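Local coordinates for Lic11098 (Leptospira interrogans serogroup Icterohaemorrhagiae serovar copenhageni, PDB 4U08), which is of unknown function but, as a leucine-rich repeat protein of a pathogen and a presumed virulence factor, probably acts by binding other molecules, at residues A[188-193]-A[211-216]; A[217-222]-A[241-246]; A[276-281]-A[293-298]; A[300-305]-A[321-326]. All coordinates share one frame; numbering follows the deposited sequence.

Interaction 1. Residues A[188-193]-A[211-216]. With ZN (zinc ion), chain G.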
# COMPACT_ATOMS: atom_id res chain seq x y z
N LEU A 188 -3.83 -4.53 -3.35
CA LEU A 188 -4.01 -5.17 -4.65
C LEU A 188 -2.81 -4.98 -5.60
O LEU A 188 -2.96 -5.19 -6.80
CB LEU A 188 -5.30 -4.63 -5.31
CG LEU A 188 -6.61 -5.03 -4.62
CD1 LEU A 188 -7.72 -4.16 -5.06
CD2 LEU A 188 -6.91 -6.53 -4.86
N ASP A 189 -1.64 -4.58 -5.09
CA ASP A 189 -0.46 -4.38 -5.93
C ASP A 189 -0.09 -5.60 -6.76
O ASP A 189 -0.11 -6.72 -6.27
CB ASP A 189 0.81 -4.07 -5.09
CG ASP A 189 0.80 -2.78 -4.29
OD1 ASP A 189 0.05 -1.87 -4.66
OD2 ASP A 189 1.57 -2.68 -3.32
N HIS A 190 0.36 -5.35 -7.98
CA HIS A 190 0.93 -6.35 -8.87
C HIS A 190 -0.00 -7.55 -9.19
O HIS A 190 0.41 -8.71 -9.16
CB HIS A 190 2.30 -6.81 -8.33
CG HIS A 190 3.33 -7.02 -9.41
ND1 HIS A 190 4.69 -6.96 -9.14
CD2 HIS A 190 3.16 -7.26 -10.74
CE1 HIS A 190 5.30 -7.17 -10.29
NE2 HIS A 190 4.42 -7.35 -11.29
N ASN A 191 -1.25 -7.24 -9.51
CA ASN A 191 -2.18 -8.25 -10.02
C ASN A 191 -2.25 -7.87 -11.51
O ASN A 191 -1.29 -7.31 -12.03
CB ASN A 191 -3.54 -8.15 -9.30
CG ASN A 191 -3.54 -8.87 -8.00
OD1 ASN A 191 -3.59 -10.08 -7.97
ND2 ASN A 191 -3.48 -8.15 -6.89
N GLN A 192 -3.38 -8.11 -12.20
CA GLN A 192 -3.50 -7.68 -13.59
C GLN A 192 -4.85 -7.04 -13.78
O GLN A 192 -5.51 -7.22 -14.80
CB GLN A 192 -3.17 -8.82 -14.60
CG GLN A 192 -3.77 -10.18 -14.29
CD GLN A 192 -3.17 -11.27 -15.15
OE1 GLN A 192 -2.95 -11.11 -16.35
NE2 GLN A 192 -2.92 -12.42 -14.55
N LEU A 193 -5.27 -6.28 -12.76
CA LEU A 193 -6.57 -5.62 -12.76
C LEU A 193 -6.69 -4.67 -13.91
O LEU A 193 -5.87 -3.77 -14.06
CB LEU A 193 -6.82 -4.90 -11.42
CG LEU A 193 -6.98 -5.78 -10.17
CD1 LEU A 193 -6.89 -4.92 -8.90
CD2 LEU A 193 -8.32 -6.52 -10.18
N LEU A 211 -2.85 -0.08 -5.40
CA LEU A 211 -3.20 -0.59 -6.73
C LEU A 211 -2.03 -0.50 -7.70
O LEU A 211 -2.24 -0.48 -8.92
CB LEU A 211 -4.39 0.18 -7.30
CG LEU A 211 -5.76 -0.24 -6.77
CD1 LEU A 211 -6.78 0.80 -7.11
CD2 LEU A 211 -6.18 -1.56 -7.38
N ARG A 212 -0.81 -0.46 -7.17
CA ARG A 212 0.40 -0.31 -7.98
C ARG A 212 0.61 -1.49 -8.88
O ARG A 212 0.36 -2.62 -8.49
CB ARG A 212 1.63 -0.14 -7.08
CG ARG A 212 1.59 1.15 -6.25
CD ARG A 212 2.68 1.12 -5.19
NE ARG A 212 2.27 0.35 -4.01
CZ ARG A 212 3.03 0.19 -2.94
NH1 ARG A 212 4.24 0.73 -2.88
NH2 ARG A 212 2.59 -0.52 -1.91
N ASN A 213 1.14 -1.24 -10.07
CA ASN A 213 1.52 -2.29 -11.00
C ASN A 213 0.34 -3.18 -11.43
O ASN A 213 0.41 -4.40 -11.35
CB ASN A 213 2.71 -3.13 -10.44
CG ASN A 213 3.85 -3.34 -11.41
OD1 ASN A 213 4.99 -3.52 -11.00
ND2 ASN A 213 3.55 -3.39 -12.70
N ASN A 214 -0.73 -2.56 -11.87
CA ASN A 214 -1.88 -3.28 -12.42
C ASN A 214 -2.03 -2.83 -13.88
O ASN A 214 -1.07 -2.28 -14.43
CB ASN A 214 -3.14 -3.08 -11.56
CG ASN A 214 -3.15 -3.99 -10.38
OD1 ASN A 214 -3.42 -5.18 -10.51
ND2 ASN A 214 -2.83 -3.49 -9.20
N GLN A 215 -3.20 -3.03 -14.49
CA GLN A 215 -3.42 -2.64 -15.89
C GLN A 215 -4.63 -1.74 -16.04
O GLN A 215 -5.33 -1.81 -17.05
CB GLN A 215 -3.54 -3.91 -16.78
CG GLN A 215 -2.21 -4.66 -16.93
CD GLN A 215 -2.37 -6.11 -17.34
OE1 GLN A 215 -3.28 -6.49 -18.10
NE2 GLN A 215 -1.44 -6.95 -16.89
N LEU A 216 -4.88 -0.86 -15.03
CA LEU A 216 -6.02 0.05 -15.06
C LEU A 216 -5.89 1.14 -16.10
O LEU A 216 -4.86 1.80 -16.16
CB LEU A 216 -6.24 0.70 -13.67
CG LEU A 216 -6.54 -0.26 -12.51
CD1 LEU A 216 -6.44 0.49 -11.16
CD2 LEU A 216 -7.94 -0.88 -12.68
ZN ZN G . 5.38 -6.66 -7.39
O HOH W 1 -5.87 -7.07 -17.59
O HOH W 2 4.81 -4.55 -7.03
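Asn214 reaches from 211-216 into the loop 188-193 and ties two successive turns of the chain together. Its CB rests 3.8 Å from Leu193 O. Beyond it, CG lies anti to the carbonyl carbon (chi1 -82°), which turns the amide toward the neighbouring loop. There OD1 accepts from Leu193 N at 3.1 Å and, more weakly, from Asn191 N. On the other branch ND2 donates almost straight to Leu188 O (2.9 Å), with that oxygen in the plane of the amide, and spends its second hydrogen on Leu211 O of its own segment. Both polar ends of this buried amide are thus satisfied, and its rotation is fixed. Leu188 O is gripped from opposite faces, since Asn191 ND2, which also bonds Leu165 O one turn earlier, comes to it from the other side.

Just past the strand, Asp189 OD2 forms a salt bridge with Arg212 NH2 at 2.8 Å, the carboxylate and guanidinium planes standing 77° apart, while OD1 takes the backbone N of Arg212. A second zinc ion also lies close to the Asp189 side chain. The Asn213 amide stacks over one face of the His190 ring, the two planes 12° apart. His190 ND1 binds a zinc ion at 1.9 Å, joined by a water and by His167. On the core side, Leu211 CD2 packs against Leu188 CB and Leu193 CD1. Asparagines repeated in this way, each bonding the backbone of the preceding turn, form the asparagine stack of the leucine-rich repeat solenoid, with a zinc site at the edge of the strand-lined side.

Interaction 2. Residues A[217-222]-A[241-246]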
# COMPACT_ATOMS: atom_id res chain seq x y z
N THR A 217 -6.96 1.39 -16.86
CA THR A 217 -6.97 2.44 -17.89
C THR A 217 -7.77 3.64 -17.44
O THR A 217 -7.46 4.76 -17.81
CB THR A 217 -7.41 1.89 -19.27
OG1 THR A 217 -8.72 1.35 -19.16
CG2 THR A 217 -6.46 0.84 -19.81
N THR A 218 -8.83 3.39 -16.63
CA THR A 218 -9.66 4.44 -16.03
C THR A 218 -9.98 4.04 -14.57
O THR A 218 -9.75 2.91 -14.17
CB THR A 218 -11.00 4.67 -16.79
OG1 THR A 218 -11.82 3.50 -16.75
CG2 THR A 218 -10.82 5.15 -18.23
N LEU A 219 -10.49 4.99 -13.81
CA LEU A 219 -10.98 4.76 -12.46
C LEU A 219 -12.49 4.98 -12.52
O LEU A 219 -12.93 5.89 -13.24
CB LEU A 219 -10.36 5.75 -11.44
CG LEU A 219 -8.87 5.66 -11.19
CD1 LEU A 219 -8.45 6.74 -10.23
CD2 LEU A 219 -8.46 4.29 -10.64
N PRO A 220 -13.32 4.20 -11.78
CA PRO A 220 -14.76 4.46 -11.83
C PRO A 220 -15.09 5.78 -11.16
O PRO A 220 -14.33 6.23 -10.29
CB PRO A 220 -15.37 3.27 -11.06
CG PRO A 220 -14.30 2.80 -10.18
CD PRO A 220 -12.99 3.09 -10.87
N LYS A 221 -16.19 6.42 -11.58
CA LYS A 221 -16.65 7.68 -11.01
C LYS A 221 -16.90 7.55 -9.50
O LYS A 221 -16.66 8.49 -8.75
CB LYS A 221 -17.87 8.25 -11.76
CG LYS A 221 -19.08 7.34 -11.96
CD LYS A 221 -20.13 8.03 -12.87
CE LYS A 221 -21.32 7.14 -13.14
NZ LYS A 221 -22.21 7.01 -11.95
N GLU A 222 -17.31 6.34 -9.07
CA GLU A 222 -17.60 5.97 -7.68
C GLU A 222 -16.36 6.02 -6.76
O GLU A 222 -16.53 6.03 -5.55
CB GLU A 222 -18.25 4.58 -7.60
CG GLU A 222 -19.64 4.51 -8.25
CD GLU A 222 -19.69 4.44 -9.77
OE1 GLU A 222 -18.63 4.26 -10.40
OE2 GLU A 222 -20.80 4.57 -10.33
N THR A 241 -6.75 9.19 -18.01
CA THR A 241 -7.54 10.29 -17.44
C THR A 241 -7.94 9.95 -15.97
O THR A 241 -7.92 8.78 -15.60
CB THR A 241 -8.78 10.55 -18.34
OG1 THR A 241 -9.44 11.74 -17.91
CG2 THR A 241 -9.76 9.37 -18.39
N LEU A 242 -8.27 10.97 -15.18
CA LEU A 242 -8.80 10.80 -13.81
C LEU A 242 -10.26 11.29 -13.85
O LEU A 242 -10.51 12.33 -14.46
CB LEU A 242 -8.02 11.62 -12.76
CG LEU A 242 -6.54 11.29 -12.54
CD1 LEU A 242 -5.95 12.22 -11.50
CD2 LEU A 242 -6.34 9.82 -12.11
N PRO A 243 -11.22 10.60 -13.19
CA PRO A 243 -12.60 11.11 -13.16
C PRO A 243 -12.64 12.44 -12.42
O PRO A 243 -11.84 12.65 -11.51
CB PRO A 243 -13.35 10.05 -12.34
CG PRO A 243 -12.28 9.43 -11.46
CD PRO A 243 -11.08 9.37 -12.37
N LYS A 244 -13.57 13.33 -12.78
CA LYS A 244 -13.74 14.58 -12.06
C LYS A 244 -14.13 14.34 -10.58
O LYS A 244 -13.86 15.18 -9.73
CB LYS A 244 -14.77 15.47 -12.78
CG LYS A 244 -16.20 14.98 -12.75
CD LYS A 244 -17.16 15.99 -13.36
CE LYS A 244 -18.57 15.46 -13.29
NZ LYS A 244 -19.53 16.34 -14.00
N GLU A 245 -14.74 13.17 -10.29
CA GLU A 245 -15.17 12.75 -8.94
C GLU A 245 -14.01 12.53 -7.96
O GLU A 245 -14.25 12.43 -6.77
CB GLU A 245 -16.01 11.46 -9.03
CG GLU A 245 -17.41 11.67 -9.62
CD GLU A 245 -17.46 11.78 -11.13
OE1 GLU A 245 -16.45 11.45 -11.78
OE2 GLU A 245 -18.51 12.21 -11.65
N ILE A 246 -12.77 12.43 -8.47
CA ILE A 246 -11.55 12.31 -7.66
C ILE A 246 -11.45 13.49 -6.64
O ILE A 246 -10.91 13.30 -5.56
CB ILE A 246 -10.27 12.18 -8.54
CG1 ILE A 246 -9.10 11.59 -7.74
CG2 ILE A 246 -9.87 13.52 -9.18
CD1 ILE A 246 -8.67 10.24 -8.11
O HOH W 3 -10.31 7.57 -15.20
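Leu219 and Pro243 make the central apolar contact between 217-222 and 241-246, the CB of Leu219 lying 3.8 Å from CD of the proline ring. Further along the same side chain, Leu219 CD1 meets two partners, Ile246 CD1 at 4.1 Å and Leu242 CD2 at 4.2 Å. Leu219 and Leu242 run side by side and point the same way, whereas Ile246 crosses obliquely. The other flank of the contact is formed by Glu245, whose CB sits 3.1 Å from Lys221 O. Its chain bends at chi2 (79°), folding the carboxylate back so that OE1 comes to 3.5 Å from Lys221 CB. The lysine CB therefore lies against the carboxylate, while the ammonium group of Lys221 leads away and its NZ pairs with Glu222 OE2 at 3.3 Å.

A water supplies the polar link between the two backbones: it accepts from Leu219 N at 2.9 Å and donates to Thr241 O at 2.7 Å. It thereby bridges two backbone atoms that are too far apart to bond directly.

One layer out, the 3-10 segments starting at Lys221 and Lys244 set Glu222 and Glu245 at matching positions, and the bond from Ile246 N to Pro243 O closes the first turn of the second. Leu219 also touches Leu234, and Pro220 touches Leu196, so the packing continues into neighbouring turns. The recurring Leu-Pro-Lys-Glu sequence that enters a short 3-10 turn marks the convex side of these leucine-rich repeats, where successive turns meet through side chains and water.

Interaction 3. Residues A[276-281]-A[293-298]. With ZN (zinc ion), chain E.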
# COMPACT_ATOMS: atom_id res chain seq x y z
N GLN A 276 -1.15 16.35 0.48
CA GLN A 276 0.20 16.76 0.86
C GLN A 276 1.22 16.31 -0.16
O GLN A 276 2.27 16.93 -0.30
CB GLN A 276 0.57 16.16 2.23
CG GLN A 276 -0.48 16.36 3.29
CD GLN A 276 0.03 15.96 4.65
OE1 GLN A 276 0.42 14.82 4.92
NE2 GLN A 276 0.06 16.94 5.53
N GLU A 277 0.96 15.18 -0.82
CA GLU A 277 1.87 14.66 -1.82
C GLU A 277 1.12 14.28 -3.09
O GLU A 277 0.12 13.55 -3.03
CB GLU A 277 2.67 13.48 -1.26
CG GLU A 277 3.72 12.96 -2.24
CD GLU A 277 4.64 11.87 -1.72
OE1 GLU A 277 4.83 11.77 -0.49
OE2 GLU A 277 5.22 11.15 -2.56
N LEU A 278 1.61 14.79 -4.24
CA LEU A 278 1.09 14.54 -5.56
C LEU A 278 2.26 14.15 -6.47
O LEU A 278 3.15 14.97 -6.75
CB LEU A 278 0.29 15.75 -6.09
CG LEU A 278 -0.34 15.61 -7.48
CD1 LEU A 278 -1.25 14.38 -7.58
CD2 LEU A 278 -1.04 16.90 -7.91
N ASP A 279 2.31 12.85 -6.83
CA ASP A 279 3.38 12.32 -7.63
C ASP A 279 2.88 11.99 -9.02
O ASP A 279 2.15 11.01 -9.22
CB ASP A 279 4.03 11.09 -6.95
CG ASP A 279 5.28 10.52 -7.63
OD1 ASP A 279 5.56 10.92 -8.79
OD2 ASP A 279 5.95 9.66 -7.02
N LEU A 280 3.25 12.82 -9.99
CA LEU A 280 2.83 12.64 -11.38
C LEU A 280 4.02 12.37 -12.27
O LEU A 280 3.93 12.56 -13.46
CB LEU A 280 2.06 13.88 -11.85
CG LEU A 280 0.68 14.07 -11.26
CD1 LEU A 280 0.32 15.51 -11.21
CD2 LEU A 280 -0.35 13.28 -12.05
N ASP A 281 5.12 11.88 -11.69
CA ASP A 281 6.35 11.57 -12.43
C ASP A 281 6.05 10.53 -13.53
O ASP A 281 5.23 9.64 -13.32
CB ASP A 281 7.37 11.00 -11.47
CG ASP A 281 8.74 10.80 -12.09
OD1 ASP A 281 9.58 11.69 -11.95
OD2 ASP A 281 8.95 9.75 -12.74
N GLY A 293 -3.47 25.48 -7.77
CA GLY A 293 -3.20 26.48 -6.73
C GLY A 293 -4.05 26.37 -5.48
O GLY A 293 -3.71 26.93 -4.43
N GLN A 294 -5.18 25.65 -5.58
CA GLN A 294 -6.08 25.47 -4.44
C GLN A 294 -5.61 24.37 -3.47
O GLN A 294 -6.28 24.13 -2.46
CB GLN A 294 -7.50 25.16 -4.93
CG GLN A 294 -8.12 26.30 -5.76
CD GLN A 294 -9.49 25.95 -6.26
OE1 GLN A 294 -9.70 24.91 -6.90
NE2 GLN A 294 -10.44 26.82 -5.97
N LEU A 295 -4.50 23.69 -3.79
CA LEU A 295 -3.95 22.60 -2.97
C LEU A 295 -3.10 23.19 -1.84
O LEU A 295 -1.88 23.07 -1.83
CB LEU A 295 -3.20 21.58 -3.84
CG LEU A 295 -4.07 20.86 -4.90
CD1 LEU A 295 -3.21 19.99 -5.80
CD2 LEU A 295 -5.15 20.01 -4.24
N GLN A 296 -3.77 23.87 -0.89
CA GLN A 296 -3.13 24.61 0.20
C GLN A 296 -2.29 23.78 1.18
O GLN A 296 -1.40 24.33 1.81
CB GLN A 296 -4.18 25.46 0.95
CG GLN A 296 -4.71 26.62 0.08
CD GLN A 296 -3.59 27.52 -0.40
OE1 GLN A 296 -2.93 28.22 0.38
NE2 GLN A 296 -3.29 27.47 -1.69
N ARG A 297 -2.49 22.45 1.23
CA ARG A 297 -1.68 21.61 2.12
C ARG A 297 -0.58 20.90 1.36
O ARG A 297 0.21 20.14 1.95
CB ARG A 297 -2.61 20.59 2.82
CG ARG A 297 -3.57 21.26 3.81
CD ARG A 297 -3.08 21.16 5.24
NE ARG A 297 -4.11 21.60 6.19
CZ ARG A 297 -4.26 22.85 6.62
NH1 ARG A 297 -3.46 23.81 6.18
NH2 ARG A 297 -5.22 23.14 7.48
N LEU A 298 -0.49 21.12 0.04
CA LEU A 298 0.52 20.41 -0.73
C LEU A 298 1.96 20.72 -0.30
O LEU A 298 2.33 21.89 -0.23
CB LEU A 298 0.34 20.64 -2.26
CG LEU A 298 0.95 19.59 -3.17
CD1 LEU A 298 0.20 18.24 -3.07
CD2 LEU A 298 0.94 20.09 -4.65
ZN ZN E . 11.44 10.66 -12.81
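Gln276 and Leu298 approach to 4.0 Å between CA atoms where strand 277-279 begins beside the end of a type I turn, Leu295 to Leu298, closed by the bond from Leu298 N to Leu295 O. The backbones touch through Gln276 CA, which directs its hydrogen at Arg297 O over 3.6 Å.

Leu298 supplies the main apolar contact, and Gln276 CB and CG lie alongside Arg297 O. With CG anti to its backbone N (chi1 -158°), the Leu298 branch swings CD1 across the start of the strand, 3.6 Å from Gln276 C and 3.9 Å from Leu278 CB. Leu278 extends inward from the strand, and its CD2 tip meets Leu295 CD1 at 4.3 Å. The strand's other face bears Glu277, salt-bridged to Lys254. At the far end of 276-281, Asp279 OD1 accepts from Asp281 N at 3.1 Å in an Asx turn, and Asp281 OD1 binds a zinc ion at 2.3 Å, with OD2 farther off, at 2.7 Å.

The contact is thus apolar, apart from the CA-H...O approach: it buries leucine branches against a strand whose backbone groups bond to the neighbouring turns, as those of Gln276 do with Gln253 and Thr300.

Interaction 4. Residues A[300-305]-A[321-326]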
# COMPACT_ATOMS: atom_id res chain seq x y z
N THR A 300 4.70 18.29 -1.39
CA THR A 300 5.55 17.66 -2.40
C THR A 300 4.81 17.51 -3.72
O THR A 300 3.73 16.92 -3.76
CB THR A 300 6.01 16.32 -1.81
OG1 THR A 300 6.73 16.56 -0.59
CG2 THR A 300 6.90 15.59 -2.70
N LEU A 301 5.42 18.00 -4.81
CA LEU A 301 4.86 17.92 -6.16
C LEU A 301 5.92 17.41 -7.13
O LEU A 301 6.95 18.06 -7.33
CB LEU A 301 4.30 19.30 -6.56
CG LEU A 301 3.62 19.45 -7.94
CD1 LEU A 301 2.52 18.33 -8.18
CD2 LEU A 301 3.05 20.84 -8.10
N TYR A 302 5.70 16.20 -7.67
CA TYR A 302 6.65 15.55 -8.57
C TYR A 302 6.05 15.53 -9.96
O TYR A 302 4.99 14.94 -10.17
CB TYR A 302 6.98 14.11 -8.13
CG TYR A 302 7.63 13.97 -6.77
CD1 TYR A 302 8.85 14.58 -6.50
CD2 TYR A 302 7.08 13.13 -5.80
CE1 TYR A 302 9.48 14.40 -5.27
CE2 TYR A 302 7.72 12.93 -4.57
CZ TYR A 302 8.93 13.54 -4.32
OH TYR A 302 9.52 13.35 -3.09
N LEU A 303 6.71 16.23 -10.89
CA LEU A 303 6.26 16.34 -12.28
C LEU A 303 7.35 15.97 -13.28
O LEU A 303 7.29 16.38 -14.45
CB LEU A 303 5.73 17.76 -12.55
CG LEU A 303 4.44 18.16 -11.81
CD1 LEU A 303 4.32 19.67 -11.68
CD2 LEU A 303 3.22 17.60 -12.51
N GLY A 304 8.31 15.17 -12.85
CA GLY A 304 9.41 14.78 -13.71
C GLY A 304 8.98 14.05 -14.96
O GLY A 304 8.06 13.23 -14.93
N ASN A 305 9.64 14.36 -16.09
CA ASN A 305 9.44 13.64 -17.36
C ASN A 305 8.01 13.74 -17.91
O ASN A 305 7.60 12.94 -18.74
CB ASN A 305 9.88 12.18 -17.22
CG ASN A 305 10.57 11.63 -18.41
OD1 ASN A 305 11.72 11.98 -18.68
ND2 ASN A 305 9.93 10.68 -19.08
N LEU A 321 4.26 24.25 -0.09
CA LEU A 321 5.12 23.45 -0.94
C LEU A 321 6.56 23.55 -0.53
O LEU A 321 7.10 24.65 -0.45
CB LEU A 321 4.94 23.86 -2.42
CG LEU A 321 5.38 22.83 -3.45
CD1 LEU A 321 4.42 21.61 -3.47
CD2 LEU A 321 5.43 23.47 -4.86
N GLU A 322 7.18 22.40 -0.30
CA GLU A 322 8.57 22.28 0.10
C GLU A 322 9.42 21.70 -0.99
O GLU A 322 10.62 21.99 -1.05
CB GLU A 322 8.68 21.40 1.35
CG GLU A 322 8.00 22.03 2.55
CD GLU A 322 7.96 21.18 3.81
OE1 GLU A 322 8.31 19.97 3.76
OE2 GLU A 322 7.56 21.73 4.86
N SER A 323 8.83 20.85 -1.84
CA SER A 323 9.61 20.19 -2.88
C SER A 323 8.88 20.21 -4.21
O SER A 323 7.72 19.80 -4.29
CB SER A 323 9.92 18.76 -2.45
OG SER A 323 10.74 18.14 -3.43
N LEU A 324 9.57 20.71 -5.26
CA LEU A 324 8.97 20.78 -6.61
C LEU A 324 9.92 20.18 -7.63
O LEU A 324 11.07 20.63 -7.76
CB LEU A 324 8.58 22.23 -6.95
CG LEU A 324 7.97 22.54 -8.33
CD1 LEU A 324 6.69 21.68 -8.62
CD2 LEU A 324 7.67 24.06 -8.45
N ASP A 325 9.49 19.09 -8.28
CA ASP A 325 10.36 18.41 -9.23
C ASP A 325 9.82 18.59 -10.65
O ASP A 325 8.79 18.02 -11.00
CB ASP A 325 10.58 16.93 -8.85
CG ASP A 325 11.49 16.15 -9.77
OD1 ASP A 325 12.03 16.75 -10.77
OD2 ASP A 325 11.67 14.94 -9.54
N LEU A 326 10.56 19.35 -11.48
CA LEU A 326 10.15 19.63 -12.87
C LEU A 326 11.14 19.15 -13.87
O LEU A 326 11.19 19.61 -15.03
CB LEU A 326 9.88 21.13 -13.03
CG LEU A 326 8.63 21.65 -12.30
CD1 LEU A 326 8.77 23.12 -12.00
CD2 LEU A 326 7.36 21.36 -13.11
O HOH W 4 9.38 13.87 -10.53
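Leu303 N donates to Asp325 O at 2.7 Å, the shortest polar bond between the two segments. Two further backbone bonds precede it: Leu301 N to Ser323 O at 3.0 Å and Asp325 N to Leu301 O at 2.9 Å. Together they pair strands 300-302 and 323-325, whose directions differ by just 4°, in parallel register. Leu301 uses both its N and its O in this pairing.

On the buried face Leu301 and Leu324 lie side by side and point the same way, with CD2 of Leu301 against CD1 of Leu324 at 3.8 Å. Leu321 adds its CD1 beside Leu301 CB, and past the strand ends Leu303 CD1 meets Leu326 CD2 at 3.8 Å.

The face bearing Thr300, Tyr302, Ser323 and Asp325 is mixed in character. Tyr302 turns the CD1 edge of its ring to Asp325 CB, 3.7 Å away and in the ring plane, while the ring and carboxylate planes stand nearly perpendicular, 89° apart. Thr300 CG2 covers one face of the ring near its rim. Asp325 has CG anti to its backbone N (chi1 -179°), which carries the carboxylate out along this face; OD1 accepts from Glu327 N, and OD2 takes a weak bond from a water that also accepts from Gly304 N.

Chemistry differs between the faces: leucines pack toward the interior, whereas the concave surface presents a phenol, hydroxyls and a carboxylate, the last held by a backbone N and a water. Concave surfaces of leucine-rich repeat proteins often bind ligands; whether this one does is not established.

In the fold
The four contacts follow one another along a single leucine-rich repeat solenoid, and each joins parts of one turn or of two successive turns. Interactions 1 and 2 have centres about 16 Å apart: 217-222 continues directly from 211-216, as the chain runs from the strand side toward the convex side. Interactions 3 and 4 are closer, about 9 Å between centres, and touch directly, Leu280 N lying 2.7 Å from Tyr302 O in a probable hydrogen bond at the ends of neighbouring strands. Asp281 OD1, a zinc ligand in interaction 3, also packs against Gly304 CA of interaction 4 at 3.6 Å. Interaction 1, whose centre is about 23 Å from that of interaction 3, holds a separate zinc site.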